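Local coordinates for protein putative oxidoreductase molybdopterin-binding subunit (Sulfolobus tokodaii, PDB 4ZOH) that probably oxidises an aldehyde-like or heterocyclic substrate, serving as the molybdenum cofactor-binding subunit of a xanthine dehydrogenase/aldehyde oxidase family enzyme, at residues Asn157-Ala162 with Ala252-Asp257; Val302-Gly307 with Ile412-Phe417; Ser330-Gly335 with Ile670-Ala675. All coordinates share one frame; numbering follows the deposited sequence.

How the contacts relate
The three contacts lie in the buried middle of the molybdopterin-binding subunit. Contact 1 joins strands 149-161 and 254-266 of one mixed sheet, and it closes before the others open along the chain. Contacts 2 and 3 interleave: 302-307 and 330-335 come first, then their partners 412-417 and 670-675, so that both tie the earlier cofactor-binding region to later parts of the chain. The centres of contacts 1 and 3 are about 12 Å apart, and Arg256 NH1 probably bonds to Arg332 O. Contact 3 lies about 11 Å, centre to centre, from contact 2, where Glu413 touches Glu672. Of the three, contact 3 touches the pterin cofactor itself, with the other two packed beside it.

Contact 1: Asn157-Ala162 with Ala252-Asp257; sequences NQRVIA and AGHGRD
In a five-stranded mixed sheet, Arg159, Val160 and Ile161 pair antiparallel with Arg256, Gly255 and His254, joining strand 149-161, outermost within this chain, to strand 254-266. Val160 and Gly255 form the hydrogen-bonded pair, with Gly255 N 2.8 Å from Val160 O. Beyond it Ala162 N reaches Gly253 O at 2.7 Å. Gly253 suits this place: its phi is positive, and a side chain would press on Ala162 CB.

The side chain of Arg159, extended from CG to NE, crosses over strand 254-266, its end coming between His254 and Asp257. Arg159 NE donates its N-H to His254 ND1 at 3.0 Å, lying almost in the imidazole plane although guanidinium and ring are turned 62° apart. His254 NE2 bonds to Phe249 O, so the ring is held at both nitrogens, while Ile161 CG1 covers one face in a CH-pi contact, 4.0 Å from the centroid. NH2 of Arg159 makes a salt bridge to Asp257 OD2 at 2.8 Å, meeting its anti lone pair, and NH1 goes to Thr328. A leucine in place of Arg159 would probably leave the Asp257 carboxylate without its charged mate and His254 freer to turn. At the other carboxylate oxygen, a water accepts from Arg159 N at 2.8 Å and donates to Asp257 OD1 at 3.2 Å.

Contact 2: Val302-Gly307 with Ile412-Phe417; sequences VRMLPG and IEITAF
Met304, where helix 288-304 gives way to a turn, meets Ile412 and Ile414 where strand 405-412 passes into a loop, and so joins two separate cofactor-binding regions of the chain. Its CB sets out toward the loop, with CG anti to the carbonyl carbon (chi1 -59°). CG itself stops 4.6 Å from Ile414 CD1. SD is the first atom to make close contact: a bend at chi2 (-62°) lays it against the flank of Ile414, 4.1 Å from CG2 and about as far from CG1. A second bend, at chi3 (-64°), turns the methyl back toward Ile412. CE ends 3.3 Å from Ile412 O and 4.0 Å from Ile412 CG2. An unbranched, flexible methionine suits this path, since it can fold to fill the angle between two isoleucines.

Two smaller contacts flank this one. Arg303 brings the edge of its guanidinium to Ile414, NH1 lying 3.4 Å from CD1. Ile412 CG2 rests 3.7 Å from Gly307 O, whose stronger partner is Tyr380 OH. Gly307 closes a type I turn begun at Met304 and takes a positive phi, which glycine adopts readily.

The Glu413 side chain leaves the backbone away from the helix end; its OE1 accepts the N-H of Ile414 at 2.8 Å from above the carboxylate plane and also forms a salt bridge with Arg336. Glu413 and Gly307 O thus find their polar partners within the loop or beyond the two segments. Between the segments the contact is van der Waals: apolar around SD and CE, with a methyl against a carbonyl oxygen and an arginine edge against a methyl, so it depends on fit rather than on paired charges.

Contact 3: Ser330-Gly335 with Ile670-Ala675; sequences SYRGAG and IGEAGA. With MCN (pterin cytosine dinucleotide), chain D.
Gly671 O is gripped from the side by two nitrogens of Arg332, NE at 2.7 Å and NH2 at 2.8 Å, within the molybdopterin-binding site of this xanthine oxidase-type fold. Both donors lie in the carbonyl plane, yet both bonds are bent (136° and 134°), as expected when two N-H groups converge on one oxygen. Arg332 reaches so far because its chain is extended from CG to NE, with CG anti to the backbone N (chi1 -162°). The small Ala675 CB packs against Arg332 CD, and NH1 is held by Gln613.

The guanidinium, fixed in this way, lies with one face against the pterin, NH2 being 3.2 Å from MCN N8'. The backbone on the other segment serves the same ligand: Ile670 N and Gly671 N both donate to phosphate oxygen O2A, the first at 2.8 Å and the second at 2.9 Å. Such paired amides would probably help to offset the phosphate charge. Gly671 suits its place, since a CB there would run into C9' of the cofactor.

Glu672 brings the contact beside the metal. Its chain, extended beyond CG, lays the carboxylate beside dithiolene sulfur S8', and the nearest atom of the side chain is about 3 Å from the molybdenum atom, a position consistent with the glutamate proposed as base in relatives such as xanthine oxidase. OE1 is steadied by Arg336 and Ser484. Gly333, whose backbone angles would jam any CB against the preceding carbonyl O, can come close to the other oxygen: its N-H meets Glu672 OE2 on the anti side, out of the carboxylate plane, at 2.6 Å.

Contact 1: Asn157-Ala162 with Ala252-Asp257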
loop_
_atom_site.group_PDB
_atom_site.type_symbol
_atom_site.label_atom_id
_atom_site.label_comp_id
_atom_site.label_asym_id
_atom_site.label_seq_id
_atom_site.Cartn_x
_atom_site.Cartn_y
_atom_site.Cartn_z
ATOM N N ASN A 157 13.218 -4.324 -42.846
ATOM C CA ASN A 157 12.613 -4.847 -41.653
ATOM C C ASN A 157 12.100 -3.640 -40.937
ATOM O O ASN A 157 12.879 -2.863 -40.355
ATOM C CB ASN A 157 13.674 -5.674 -40.913
ATOM C CG ASN A 157 13.086 -6.521 -39.767
ATOM O OD1 ASN A 157 12.634 -5.961 -38.745
ATOM N ND2 ASN A 157 13.186 -7.889 -39.883
ATOM N N GLN A 158 10.801 -3.421 -41.038
ATOM C CA GLN A 158 10.237 -2.119 -40.707
ATOM C C GLN A 158 10.189 -1.874 -39.197
ATOM O O GLN A 158 10.316 -2.813 -38.392
ATOM C CB GLN A 158 8.829 -1.958 -41.301
ATOM C CG GLN A 158 7.633 -2.586 -40.527
ATOM C CD GLN A 158 7.549 -4.133 -40.488
ATOM O OE1 GLN A 158 8.531 -4.862 -40.591
ATOM N NE2 GLN A 158 6.327 -4.629 -40.272
ATOM N N ARG A 159 9.987 -0.618 -38.803
ATOM C CA ARG A 159 9.790 -0.295 -37.372
ATOM C C ARG A 159 8.467 -0.935 -36.818
ATOM O O ARG A 159 7.443 -0.823 -37.438
ATOM C CB ARG A 159 9.652 1.187 -37.263
ATOM C CG ARG A 159 9.922 1.717 -35.875
ATOM C CD ARG A 159 10.066 3.259 -35.989
ATOM N NE ARG A 159 10.637 3.847 -34.783
ATOM C CZ ARG A 159 11.911 3.788 -34.446
ATOM N NH1 ARG A 159 12.315 4.321 -33.282
ATOM N NH2 ARG A 159 12.792 3.175 -35.225
ATOM N N VAL A 160 8.505 -1.502 -35.631
ATOM C CA VAL A 160 7.237 -1.933 -34.987
ATOM C C VAL A 160 7.207 -1.381 -33.550
ATOM O O VAL A 160 8.207 -0.820 -33.099
ATOM C CB VAL A 160 7.146 -3.493 -34.941
ATOM C CG1 VAL A 160 7.028 -4.090 -36.372
ATOM C CG2 VAL A 160 8.352 -4.044 -34.207
ATOM N N ILE A 161 6.084 -1.582 -32.834
ATOM C CA ILE A 161 5.948 -1.105 -31.483
ATOM C C ILE A 161 5.502 -2.247 -30.556
ATOM O O ILE A 161 4.475 -2.882 -30.817
ATOM C CB ILE A 161 4.933 0.036 -31.458
ATOM C CG1 ILE A 161 5.421 1.177 -32.393
ATOM C CG2 ILE A 161 4.749 0.572 -30.022
ATOM C CD1 ILE A 161 4.306 2.194 -32.715
ATOM N N ALA A 162 6.290 -2.497 -29.508
ATOM C CA ALA A 162 6.095 -3.560 -28.558
ATOM C C ALA A 162 4.633 -3.733 -28.102
ATOM O O ALA A 162 4.114 -4.854 -28.137
ATOM C CB ALA A 162 7.046 -3.402 -27.400
ATOM N N ALA A 252 7.267 4.972 -26.746
ATOM C CA ALA A 252 7.955 3.816 -26.160
ATOM C C ALA A 252 7.636 2.544 -26.916
ATOM O O ALA A 252 6.580 2.466 -27.590
ATOM C CB ALA A 252 7.647 3.676 -24.691
ATOM N N GLY A 253 8.553 1.587 -26.776
ATOM C CA GLY A 253 8.500 0.269 -27.381
ATOM C C GLY A 253 8.716 0.177 -28.894
ATOM O O GLY A 253 8.435 -0.886 -29.459
ATOM N N HIS A 254 9.237 1.234 -29.552
ATOM C CA HIS A 254 9.662 1.140 -30.981
ATOM C C HIS A 254 10.870 0.263 -31.146
ATOM O O HIS A 254 11.817 0.388 -30.394
ATOM C CB HIS A 254 9.973 2.519 -31.569
ATOM C CG HIS A 254 8.808 3.440 -31.583
ATOM N ND1 HIS A 254 8.582 4.338 -32.611
ATOM C CD2 HIS A 254 7.781 3.594 -30.709
ATOM C CE1 HIS A 254 7.464 5.009 -32.369
ATOM N NE2 HIS A 254 6.950 4.571 -31.221
ATOM N N GLY A 255 10.823 -0.681 -32.095
ATOM C CA GLY A 255 11.961 -1.598 -32.274
ATOM C C GLY A 255 12.134 -1.946 -33.729
ATOM O O GLY A 255 11.397 -1.431 -34.570
ATOM N N ARG A 256 13.087 -2.837 -34.029
ATOM C CA ARG A 256 13.368 -3.280 -35.429
ATOM C C ARG A 256 13.961 -2.097 -36.273
ATOM O O ARG A 256 14.999 -1.596 -35.894
ATOM C CB ARG A 256 12.134 -3.926 -36.116
ATOM C CG ARG A 256 11.631 -5.164 -35.366
ATOM C CD ARG A 256 12.482 -6.443 -35.424
ATOM N NE ARG A 256 11.642 -7.593 -34.981
ATOM C CZ ARG A 256 11.616 -8.115 -33.742
ATOM N NH1 ARG A 256 12.454 -7.687 -32.788
ATOM N NH2 ARG A 256 10.817 -9.158 -33.457
ATOM N N ASP A 257 13.346 -1.765 -37.404
ATOM C CA ASP A 257 13.647 -0.602 -38.223
ATOM C C ASP A 257 15.124 -0.681 -38.718
ATOM O O ASP A 257 15.959 0.153 -38.314
ATOM C CB ASP A 257 13.365 0.727 -37.437
ATOM C CG ASP A 257 13.104 1.872 -38.361
ATOM O OD1 ASP A 257 13.201 1.591 -39.564
ATOM O OD2 ASP A 257 12.763 3.044 -37.978
HETATM O O HOH W 1 13.786 -0.148 -41.625
HETATM O O HOH W 2 10.193 1.367 -40.718
#

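Contact 2: Val302-Gly307 with Ile412-Phe417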
loop_
_atom_site.group_PDB
_atom_site.type_symbol
_atom_site.label_atom_id
_atom_site.label_comp_id
_atom_site.label_asym_id
_atom_site.label_seq_id
_atom_site.Cartn_x
_atom_site.Cartn_y
_atom_site.Cartn_z
ATOM N N VAL A 302 23.921 -7.938 -37.388
ATOM C CA VAL A 302 25.049 -8.256 -38.285
ATOM C C VAL A 302 25.592 -9.625 -37.943
ATOM O O VAL A 302 25.769 -10.460 -38.823
ATOM C CB VAL A 302 26.240 -7.232 -38.285
ATOM C CG1 VAL A 302 27.158 -7.499 -39.509
ATOM C CG2 VAL A 302 25.741 -5.813 -38.401
ATOM N N ARG A 303 25.834 -9.890 -36.677
ATOM C CA ARG A 303 26.542 -11.101 -36.385
ATOM C C ARG A 303 25.729 -12.381 -36.701
ATOM O O ARG A 303 26.284 -13.472 -36.718
ATOM C CB ARG A 303 27.120 -11.078 -34.977
ATOM C CG ARG A 303 26.153 -11.355 -33.834
ATOM C CD ARG A 303 26.682 -10.587 -32.597
ATOM N NE ARG A 303 27.821 -11.333 -32.086
ATOM C CZ ARG A 303 27.806 -12.173 -31.058
ATOM N NH1 ARG A 303 26.702 -12.349 -30.313
ATOM N NH2 ARG A 303 28.930 -12.806 -30.737
ATOM N N MET A 304 24.425 -12.251 -36.939
ATOM C CA MET A 304 23.590 -13.451 -37.142
ATOM C C MET A 304 23.240 -13.667 -38.606
ATOM O O MET A 304 22.668 -14.705 -38.927
ATOM C CB MET A 304 22.274 -13.444 -36.301
ATOM C CG MET A 304 22.528 -13.345 -34.809
ATOM S SD MET A 304 23.457 -14.678 -34.075
ATOM C CE MET A 304 22.263 -15.964 -34.415
ATOM N N LEU A 305 23.513 -12.674 -39.454
ATOM C CA LEU A 305 23.465 -12.799 -40.936
ATOM C C LEU A 305 24.018 -14.098 -41.564
ATOM O O LEU A 305 23.504 -14.516 -42.555
ATOM C CB LEU A 305 24.207 -11.638 -41.594
ATOM C CG LEU A 305 23.449 -10.316 -41.668
ATOM C CD1 LEU A 305 24.314 -9.198 -42.252
ATOM C CD2 LEU A 305 22.185 -10.448 -42.466
ATOM N N PRO A 306 25.073 -14.725 -41.008
ATOM C CA PRO A 306 25.401 -15.981 -41.694
ATOM C C PRO A 306 24.402 -17.138 -41.421
ATOM O O PRO A 306 24.457 -18.190 -42.096
ATOM C CB PRO A 306 26.799 -16.342 -41.133
ATOM C CG PRO A 306 27.342 -15.090 -40.494
ATOM C CD PRO A 306 26.073 -14.430 -39.959
ATOM N N GLY A 307 23.543 -16.981 -40.408
ATOM C CA GLY A 307 22.535 -17.967 -40.108
ATOM C C GLY A 307 23.138 -19.344 -39.845
ATOM O O GLY A 307 24.190 -19.484 -39.213
ATOM N N ILE A 412 18.929 -19.689 -36.207
ATOM C CA ILE A 412 19.776 -19.984 -35.040
ATOM C C ILE A 412 19.791 -18.667 -34.223
ATOM O O ILE A 412 19.398 -17.649 -34.773
ATOM C CB ILE A 412 21.163 -20.494 -35.463
ATOM C CG1 ILE A 412 21.903 -21.014 -34.241
ATOM C CG2 ILE A 412 21.907 -19.487 -36.357
ATOM C CD1 ILE A 412 22.803 -22.213 -34.443
ATOM N N GLU A 413 20.175 -18.694 -32.938
ATOM C CA GLU A 413 19.765 -17.662 -32.041
ATOM C C GLU A 413 20.740 -17.645 -30.899
ATOM O O GLU A 413 21.430 -18.651 -30.689
ATOM C CB GLU A 413 18.256 -17.894 -31.646
ATOM C CG GLU A 413 17.723 -17.537 -30.252
ATOM C CD GLU A 413 17.618 -16.035 -29.990
ATOM O OE1 GLU A 413 18.358 -15.236 -30.690
ATOM O OE2 GLU A 413 16.815 -15.652 -29.073
ATOM N N ILE A 414 20.836 -16.500 -30.184
ATOM C CA ILE A 414 21.796 -16.358 -29.059
ATOM C C ILE A 414 21.016 -16.036 -27.801
ATOM O O ILE A 414 20.165 -15.197 -27.833
ATOM C CB ILE A 414 22.932 -15.326 -29.363
ATOM C CG1 ILE A 414 22.377 -14.102 -30.122
ATOM C CG2 ILE A 414 24.025 -16.007 -30.209
ATOM C CD1 ILE A 414 23.336 -12.894 -30.281
ATOM N N THR A 415 21.318 -16.697 -26.691
ATOM C CA THR A 415 20.465 -16.536 -25.508
ATOM C C THR A 415 21.322 -16.719 -24.291
ATOM O O THR A 415 22.461 -17.184 -24.424
ATOM C CB THR A 415 19.358 -17.653 -25.439
ATOM O OG1 THR A 415 19.969 -18.885 -25.029
ATOM C CG2 THR A 415 18.562 -17.791 -26.761
ATOM N N ALA A 416 20.751 -16.399 -23.108
ATOM C CA ALA A 416 21.346 -16.720 -21.797
ATOM C C ALA A 416 22.648 -15.916 -21.545
ATOM O O ALA A 416 23.715 -16.441 -21.144
ATOM C CB ALA A 416 21.561 -18.221 -21.637
ATOM N N PHE A 417 22.541 -14.637 -21.800
ATOM C CA PHE A 417 23.609 -13.676 -21.560
ATOM C C PHE A 417 23.899 -13.524 -20.073
ATOM O O PHE A 417 23.022 -13.792 -19.169
ATOM C CB PHE A 417 23.199 -12.343 -22.162
ATOM C CG PHE A 417 22.779 -12.427 -23.604
ATOM C CD1 PHE A 417 23.700 -12.137 -24.638
ATOM C CD2 PHE A 417 21.459 -12.821 -23.961
ATOM C CE1 PHE A 417 23.303 -12.200 -25.990
ATOM C CE2 PHE A 417 21.077 -12.909 -25.319
ATOM C CZ PHE A 417 22.011 -12.595 -26.329
#

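Contact 3: Ser330-Gly335 with Ile670-Ala675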
loop_
_atom_site.group_PDB
_atom_site.type_symbol
_atom_site.label_atom_id
_atom_site.label_comp_id
_atom_site.label_asym_id
_atom_site.label_seq_id
_atom_site.Cartn_x
_atom_site.Cartn_y
_atom_site.Cartn_z
ATOM N N SER A 330 15.128 -2.314 -27.583
ATOM C CA SER A 330 14.941 -3.758 -27.721
ATOM C C SER A 330 13.446 -4.002 -27.925
ATOM O O SER A 330 12.582 -3.454 -27.202
ATOM C CB SER A 330 15.345 -4.467 -26.471
ATOM O OG SER A 330 16.707 -4.777 -26.481
ATOM N N TYR A 331 13.153 -4.828 -28.927
ATOM C CA TYR A 331 11.865 -5.531 -29.028
ATOM C C TYR A 331 12.163 -7.010 -29.281
ATOM O O TYR A 331 13.083 -7.343 -30.089
ATOM C CB TYR A 331 11.030 -4.990 -30.133
ATOM C CG TYR A 331 9.751 -5.752 -30.434
ATOM C CD1 TYR A 331 8.777 -5.955 -29.416
ATOM C CD2 TYR A 331 9.504 -6.264 -31.681
ATOM C CE1 TYR A 331 7.560 -6.564 -29.677
ATOM C CE2 TYR A 331 8.311 -6.900 -31.964
ATOM C CZ TYR A 331 7.327 -7.047 -30.952
ATOM O OH TYR A 331 6.127 -7.679 -31.191
ATOM N N ARG A 332 11.405 -7.874 -28.577
ATOM C CA ARG A 332 11.463 -9.317 -28.684
ATOM C C ARG A 332 12.376 -9.887 -29.772
ATOM O O ARG A 332 12.044 -9.837 -30.944
ATOM C CB ARG A 332 10.030 -9.905 -28.787
ATOM C CG ARG A 332 10.051 -11.421 -28.442
ATOM C CD ARG A 332 8.641 -12.007 -28.480
ATOM N NE ARG A 332 8.593 -13.348 -27.843
ATOM C CZ ARG A 332 7.496 -13.822 -27.221
ATOM N NH1 ARG A 332 6.414 -13.052 -27.168
ATOM N NH2 ARG A 332 7.508 -15.014 -26.599
ATOM N N GLY A 333 13.531 -10.378 -29.354
ATOM C CA GLY A 333 14.615 -10.806 -30.235
ATOM C C GLY A 333 15.801 -9.818 -30.348
ATOM O O GLY A 333 16.910 -10.245 -30.555
ATOM N N ALA A 334 15.533 -8.522 -30.266
ATOM C CA ALA A 334 16.552 -7.494 -30.008
ATOM C C ALA A 334 17.738 -7.600 -31.022
ATOM O O ALA A 334 18.906 -7.922 -30.637
ATOM C CB ALA A 334 17.046 -7.646 -28.573
ATOM N N GLY A 335 17.397 -7.459 -32.288
ATOM C CA GLY A 335 18.389 -7.530 -33.380
ATOM C C GLY A 335 18.473 -8.896 -34.089
ATOM O O GLY A 335 18.819 -8.979 -35.276
ATOM N N ILE A 670 14.092 -19.831 -25.155
ATOM C CA ILE A 670 13.098 -19.827 -26.202
ATOM C C ILE A 670 12.238 -18.551 -26.191
ATOM O O ILE A 670 11.376 -18.332 -27.101
ATOM C CB ILE A 670 12.145 -21.071 -25.999
ATOM C CG1 ILE A 670 11.353 -21.361 -27.307
ATOM C CG2 ILE A 670 11.147 -20.798 -24.829
ATOM C CD1 ILE A 670 10.701 -22.743 -27.417
ATOM N N GLY A 671 12.418 -17.682 -25.181
ATOM C CA GLY A 671 11.502 -16.479 -25.084
ATOM C C GLY A 671 11.383 -15.720 -26.375
ATOM O O GLY A 671 10.300 -15.161 -26.696
ATOM N N GLU A 672 12.484 -15.700 -27.137
ATOM C CA GLU A 672 12.530 -14.885 -28.375
ATOM C C GLU A 672 12.442 -15.582 -29.734
ATOM O O GLU A 672 12.070 -14.945 -30.684
ATOM C CB GLU A 672 13.726 -13.857 -28.324
ATOM C CG GLU A 672 13.545 -12.862 -27.181
ATOM C CD GLU A 672 14.810 -12.063 -26.822
ATOM O OE1 GLU A 672 15.766 -12.638 -26.268
ATOM O OE2 GLU A 672 14.864 -10.856 -27.167
ATOM N N ALA A 673 12.798 -16.882 -29.767
ATOM C CA ALA A 673 12.867 -17.802 -30.951
ATOM C C ALA A 673 11.648 -17.750 -31.879
ATOM O O ALA A 673 11.772 -17.542 -33.108
ATOM C CB ALA A 673 13.138 -19.228 -30.419
ATOM N N GLY A 674 10.447 -17.814 -31.299
ATOM C CA GLY A 674 9.210 -17.687 -32.101
ATOM C C GLY A 674 9.128 -16.446 -32.924
ATOM O O GLY A 674 8.642 -16.484 -34.109
ATOM N N ALA A 675 9.545 -15.305 -32.319
ATOM C CA ALA A 675 9.401 -14.041 -33.045
ATOM C C ALA A 675 10.501 -14.014 -34.119
ATOM O O ALA A 675 10.276 -13.438 -35.183
ATOM C CB ALA A 675 9.485 -12.799 -32.108
HETATM N N1 MCN D . 11.477 -22.684 -21.017
HETATM C C2 MCN D . 11.657 -24.027 -20.732
HETATM N N3 MCN D . 12.718 -24.730 -21.239
HETATM C C4 MCN D . 13.615 -24.062 -22.064
HETATM C C5 MCN D . 13.445 -22.711 -22.363
HETATM C C6 MCN D . 12.377 -21.999 -21.815
HETATM O O2 MCN D . 10.889 -24.664 -20.004
HETATM N N4 MCN D . 14.628 -24.752 -22.542
HETATM C "C1'" MCN D . 10.327 -22.012 -20.409
HETATM C C2D MCN D . 10.749 -21.378 -19.081
HETATM O "O2'" MCN D . 10.520 -22.207 -17.983
HETATM C "C3'" MCN D . 9.802 -20.214 -18.961
HETATM C C4D MCN D . 9.889 -19.700 -20.338
HETATM O O4D MCN D . 9.906 -20.922 -21.196
HETATM O "O3'" MCN D . 8.500 -20.587 -18.670
HETATM C "C5'" MCN D . 11.210 -18.991 -20.109
HETATM O "O5'" MCN D . 11.772 -18.636 -21.236
HETATM P PA MCN D . 13.311 -18.124 -21.336
HETATM O O1A MCN D . 14.214 -18.359 -20.229
HETATM O O2A MCN D . 13.594 -18.662 -22.710
HETATM O O3A MCN D . 12.917 -16.500 -21.575
HETATM P PB MCN D . 12.673 -15.500 -20.332
HETATM O O1B MCN D . 14.024 -14.924 -19.941
HETATM O O2B MCN D . 11.881 -16.037 -19.221
HETATM O O3B MCN D . 11.799 -14.467 -21.045
HETATM C C10 MCN D . 12.325 -13.304 -21.743
HETATM C "C9'" MCN D . 11.713 -13.188 -23.118
HETATM C "C8'" MCN D . 11.989 -11.929 -23.751
HETATM S "S8'" MCN D . 13.648 -11.379 -23.931
HETATM C "C7'" MCN D . 11.015 -11.179 -24.339
HETATM S "S7'" MCN D . 11.352 -9.687 -25.257
HETATM C "C6'" MCN D . 9.631 -11.609 -24.385
HETATM C C7 MCN D . 9.531 -13.145 -24.106
HETATM O "O9'" MCN D . 10.314 -13.404 -22.959
HETATM N "N5'" MCN D . 8.752 -10.820 -23.524
HETATM C C4A MCN D . 7.580 -11.334 -22.933
HETATM N "N8'" MCN D . 8.112 -13.525 -23.823
HETATM C C4B MCN D . 7.266 -12.710 -23.130
HETATM N "N1'" MCN D . 6.151 -13.260 -22.644
HETATM C "C2'" MCN D . 5.328 -12.513 -21.911
HETATM N "N2'" MCN D . 4.248 -13.089 -21.428
HETATM N "N3'" MCN D . 5.558 -11.119 -21.662
HETATM C "C4'" MCN D . 6.707 -10.494 -22.200
HETATM O "O4'" MCN D . 6.912 -9.261 -22.000
#